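Local coordinates for HMG box-containing protein 1 (Homo sapiens, PDB 3QVE) that acts as a nuclear transcriptional repressor, represented here by its AXH domain, that binds target-gene promoters and helps regulate the cell cycle and the Wnt pathway, at residues 81-84 and 85-88; 108-111 and 112-115. All coordinates share one frame; numbering follows the deposited sequence.

Interaction 1: residues 81-84 and 85-88; sequences PGTV and EDGL. With EDO (1,2-ethanediol), chain H.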
loop_
_atom_site.group_PDB
_atom_site.type_symbol
_atom_site.label_atom_id
_atom_site.label_comp_id
_atom_site.label_asym_id
_atom_site.label_seq_id
_atom_site.Cartn_x
_atom_site.Cartn_y
_atom_site.Cartn_z
ATOM N N PRO A 81 0.094 -10.043 -4.738
ATOM C CA PRO A 81 -0.736 -10.631 -3.695
ATOM C C PRO A 81 -0.585 -12.121 -3.508
ATOM O O PRO A 81 -1.203 -12.670 -2.607
ATOM C CB PRO A 81 -2.145 -10.350 -4.178
ATOM C CG PRO A 81 -2.017 -10.407 -5.646
ATOM C CD PRO A 81 -0.707 -9.759 -5.942
ATOM N N GLY A 82 0.198 -12.773 -4.347
ATOM C CA GLY A 82 0.533 -14.185 -4.152
ATOM C C GLY A 82 -0.290 -15.182 -4.972
ATOM O O GLY A 82 -0.093 -16.364 -4.821
ATOM N N THR A 83 -1.208 -14.704 -5.808
ATOM C CA THR A 83 -2.044 -15.518 -6.686
ATOM C C THR A 83 -2.033 -14.913 -8.060
ATOM O O THR A 83 -2.425 -13.741 -8.220
ATOM C CB THR A 83 -3.501 -15.430 -6.214
ATOM O OG1 THR A 83 -3.618 -16.033 -4.921
ATOM C CG2 THR A 83 -4.384 -16.111 -7.131
ATOM N N VAL A 84 -1.626 -15.679 -9.061
ATOM C CA VAL A 84 -1.544 -15.160 -10.433
ATOM C C VAL A 84 -2.844 -14.590 -10.961
ATOM O O VAL A 84 -2.861 -13.533 -11.603
ATOM C CB VAL A 84 -0.986 -16.222 -11.424
ATOM C CG1 VAL A 84 -1.018 -15.699 -12.875
ATOM C CG2 VAL A 84 0.460 -16.635 -11.002
ATOM N N GLU A 85 -3.948 -15.253 -10.645
ATOM C CA GLU A 85 -5.249 -14.884 -11.209
ATOM C C GLU A 85 -5.722 -13.538 -10.682
ATOM O O GLU A 85 -6.426 -12.829 -11.386
ATOM C CB GLU A 85 -6.336 -15.972 -10.971
ATOM C CG GLU A 85 -5.984 -17.096 -9.948
ATOM C CD GLU A 85 -4.829 -18.012 -10.437
ATOM O OE1 GLU A 85 -3.795 -18.153 -9.720
ATOM O OE2 GLU A 85 -4.956 -18.550 -11.571
ATOM N N ASP A 86 -5.346 -13.191 -9.446
ATOM C CA ASP A 86 -5.692 -11.878 -8.883
ATOM C C ASP A 86 -4.925 -10.720 -9.545
ATOM O O ASP A 86 -5.446 -9.587 -9.642
ATOM C CB ASP A 86 -5.441 -11.871 -7.366
ATOM C CG ASP A 86 -6.489 -12.670 -6.621
ATOM O OD1 ASP A 86 -7.408 -13.134 -7.281
ATOM O OD2 ASP A 86 -6.405 -12.838 -5.407
ATOM N N GLY A 87 -3.710 -11.011 -10.001
ATOM C CA GLY A 87 -2.879 -10.043 -10.697
ATOM C C GLY A 87 -2.138 -9.102 -9.758
ATOM O O GLY A 87 -2.480 -8.966 -8.558
ATOM N N LEU A 88 -1.122 -8.447 -10.320
ATOM C CA LEU A 88 -0.346 -7.440 -9.597
ATOM C C LEU A 88 -1.149 -6.176 -9.362
ATOM O O LEU A 88 -2.202 -5.931 -9.997
ATOM C CB LEU A 88 0.930 -7.131 -10.367
ATOM C CG LEU A 88 1.821 -8.353 -10.695
ATOM C CD1 LEU A 88 3.102 -7.900 -11.415
ATOM C CD2 LEU A 88 2.143 -9.187 -9.439
HETATM C C1 EDO H . -8.749 -8.794 -10.259
HETATM O O1 EDO H . -8.248 -9.208 -8.975
HETATM C C2 EDO H . -8.848 -9.970 -11.245
HETATM O O2 EDO H . -9.965 -10.822 -10.965
HETATM O O HOH W 1 -1.154 -18.352 -8.516
#
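Two overlapping beta turns fold the backbone of 81-84 back against 85-88: Asp86 N points to Thr83 O and Gly87 N to Val84 O, both bonds weak, the N-H angles being only 129° and 125°. On the inner side Pro81 sets CG and CD of its ring against the returning chain at 86-87, CD 3.3 Å from Gly87 O and CG 4.1 Å from Asp86 CB; that carbonyl also takes a hydrogen bond from Tyr54. With an alanine here CG and CD would be missing, which would probably open a gap beside Gly87 O and the Asp86 CB. Farther out, Thr83 and Glu85 cross at about a right angle. The Thr83 methyl, CG2, sits 3.4 Å from Glu85 CG. Glu85 pays for its fold with a nearly eclipsed first torsion (chi1 12°) and a bend at the second, which curl the carboxylate back until OE1 accepts from a water at 2.9 Å; the same water takes the Val84 N-H at 2.8 Å. Asp86 O accepts from O1 of a 1,2-ethanediol, 2.9 Å away. Together these residues make the loop connecting antiparallel strands 72-80 and 89-94, neighbours in the main sheet of the AXH domain.

Interaction 2: residues 108-111 and 112-115; sequences SFYP and SLTV. With EDO (1,2-ethanediol), chain E.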
loop_
_atom_site.group_PDB
_atom_site.type_symbol
_atom_site.label_atom_id
_atom_site.label_comp_id
_atom_site.label_asym_id
_atom_site.label_seq_id
_atom_site.Cartn_x
_atom_site.Cartn_y
_atom_site.Cartn_z
ATOM N N SER A 108 9.037 2.122 6.135
ATOM C CA SER A 108 8.727 3.248 5.273
ATOM C C SER A 108 9.880 3.419 4.319
ATOM O O SER A 108 10.989 2.986 4.581
ATOM C CB SER A 108 8.596 4.503 6.156
ATOM O OG SER A 108 8.618 5.706 5.425
ATOM N N PHE A 109 9.627 4.049 3.191
ATOM C CA PHE A 109 10.729 4.452 2.304
ATOM C C PHE A 109 11.416 5.678 2.868
ATOM O O PHE A 109 12.575 5.937 2.502
ATOM C CB PHE A 109 10.189 4.742 0.875
ATOM C CG PHE A 109 9.766 3.507 0.142
ATOM C CD1 PHE A 109 10.686 2.790 -0.590
ATOM C CD2 PHE A 109 8.474 2.996 0.270
ATOM C CE1 PHE A 109 10.304 1.606 -1.227
ATOM C CE2 PHE A 109 8.101 1.823 -0.366
ATOM C CZ PHE A 109 9.038 1.137 -1.107
ATOM N N TYR A 110 10.725 6.443 3.739
ATOM C CA TYR A 110 11.311 7.660 4.327
ATOM C C TYR A 110 10.939 7.738 5.811
ATOM O O TYR A 110 9.988 8.450 6.179
ATOM C CB TYR A 110 10.775 8.886 3.603
ATOM C CG TYR A 110 11.425 9.101 2.271
ATOM C CD1 TYR A 110 12.621 9.818 2.165
ATOM C CD2 TYR A 110 10.858 8.570 1.127
ATOM C CE1 TYR A 110 13.237 10.018 0.925
ATOM C CE2 TYR A 110 11.440 8.737 -0.095
ATOM C CZ TYR A 110 12.643 9.455 -0.196
ATOM O OH TYR A 110 13.211 9.625 -1.424
ATOM N N PRO A 111 11.637 6.967 6.653
ATOM C CA PRO A 111 11.233 6.823 8.057
ATOM C C PRO A 111 11.060 8.170 8.777
ATOM O O PRO A 111 10.121 8.332 9.524
ATOM C CB PRO A 111 12.385 6.037 8.646
ATOM C CG PRO A 111 12.813 5.181 7.496
ATOM C CD PRO A 111 12.740 6.044 6.318
ATOM N N SER A 112 11.909 9.158 8.488
ATOM C CA SER A 112 11.777 10.454 9.160
ATOM C C SER A 112 10.541 11.192 8.738
ATOM O O SER A 112 9.911 11.838 9.574
ATOM C CB SER A 112 13.022 11.308 8.945
ATOM O OG SER A 112 14.094 10.628 9.570
ATOM N N LEU A 113 10.179 11.111 7.461
ATOM C CA LEU A 113 8.937 11.750 7.018
ATOM C C LEU A 113 7.739 11.057 7.622
ATOM O O LEU A 113 6.771 11.699 7.995
ATOM C CB LEU A 113 8.841 11.741 5.503
ATOM C CG LEU A 113 9.882 12.564 4.734
ATOM C CD1 LEU A 113 9.566 12.482 3.217
ATOM C CD2 LEU A 113 9.927 14.044 5.233
ATOM N N THR A 114 7.804 9.743 7.773
ATOM C CA THR A 114 6.712 9.000 8.474
ATOM C C THR A 114 6.559 9.361 9.949
ATOM O O THR A 114 5.405 9.443 10.484
ATOM C CB THR A 114 6.870 7.450 8.303
ATOM O OG1 THR A 114 6.886 7.149 6.907
ATOM C CG2 THR A 114 5.739 6.680 8.968
ATOM N N VAL A 115 7.685 9.577 10.623
ATOM C CA VAL A 115 7.648 10.073 12.026
ATOM C C VAL A 115 6.890 11.378 12.125
ATOM O O VAL A 115 6.005 11.530 12.954
ATOM C CB VAL A 115 9.058 10.253 12.614
ATOM C CG1 VAL A 115 9.022 11.058 13.919
ATOM C CG2 VAL A 115 9.752 8.849 12.805
HETATM C C1 EDO E . 14.540 9.159 5.635
HETATM O O1 EDO E . 13.293 9.886 5.814
HETATM C C2 EDO E . 15.341 9.007 6.936
HETATM O O2 EDO E . 15.889 7.691 7.136
#
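Tyr110 and Leu113 lie side by side and point the same way, the ring meeting Leu113 CD1 obliquely while O1 of a bound 1,2-ethanediol sits at the ring's edge, close to its plane. The apolar touch is made low on the side chain, Tyr110 CB to Leu113 CD1 at 3.8 Å; the far end of the ring leads away, where its OH is hydrogen-bonded to Glu66. This is the start of helix 111-118, with Tyr110 at the N-cap and Pro111, which has no N-H to offer, in the first turn. The first two regular helical bonds close here: Thr114 N reaches Tyr110 O at 3.0 Å, nearly straight in line with the carbonyl, and Val115 N reaches Pro111 O at 2.9 Å from 18° off the carbonyl plane. Ser112 N, near the helix start, donates a hydrogen bond to ethanediol O1, 3.1 Å away; the diol is probably a leftover of the crystallisation liquor. Its C1 lies near Tyr110 CD1, its O2 is 3.6 Å from Pro111 CD, and its C2 is 3.3 Å from Ser112 OG. Just ahead of the helix, Ser108 forms an ST turn: its OG, swung anti to the backbone N (chi1 166°), accepts from Tyr110 N at 2.8 Å. The same hydroxyl also donates across the contact, tying the end of strand 105-108 to the helix. Its acceptor is the buried Thr114 OG1, 2.7 Å from Ser108 OG, and that threonine oxygen is hydrogen-bonded in turn to Asp96 O.

Interaction 1 and interaction 2 lie on opposite sides of the domain's centre, their centres about 28 Å apart and their nearest atoms about 15 Å, and they share no secondary-structure element. Both are partly buried links between successive elements: 81-88 joins two strands of the six-stranded sheet, whereas 108-115 carries the chain from a strand of the small mixed sheet into a helix. The chemistry follows. The turn at 81-88 relies on weak backbone bonds, a proline ring and a bridging water. The helix start has straighter main-chain bonds, and its buried part is a polar pair of hydroxyls. Each carries a 1,2-ethanediol, probably from the crystallisation liquor.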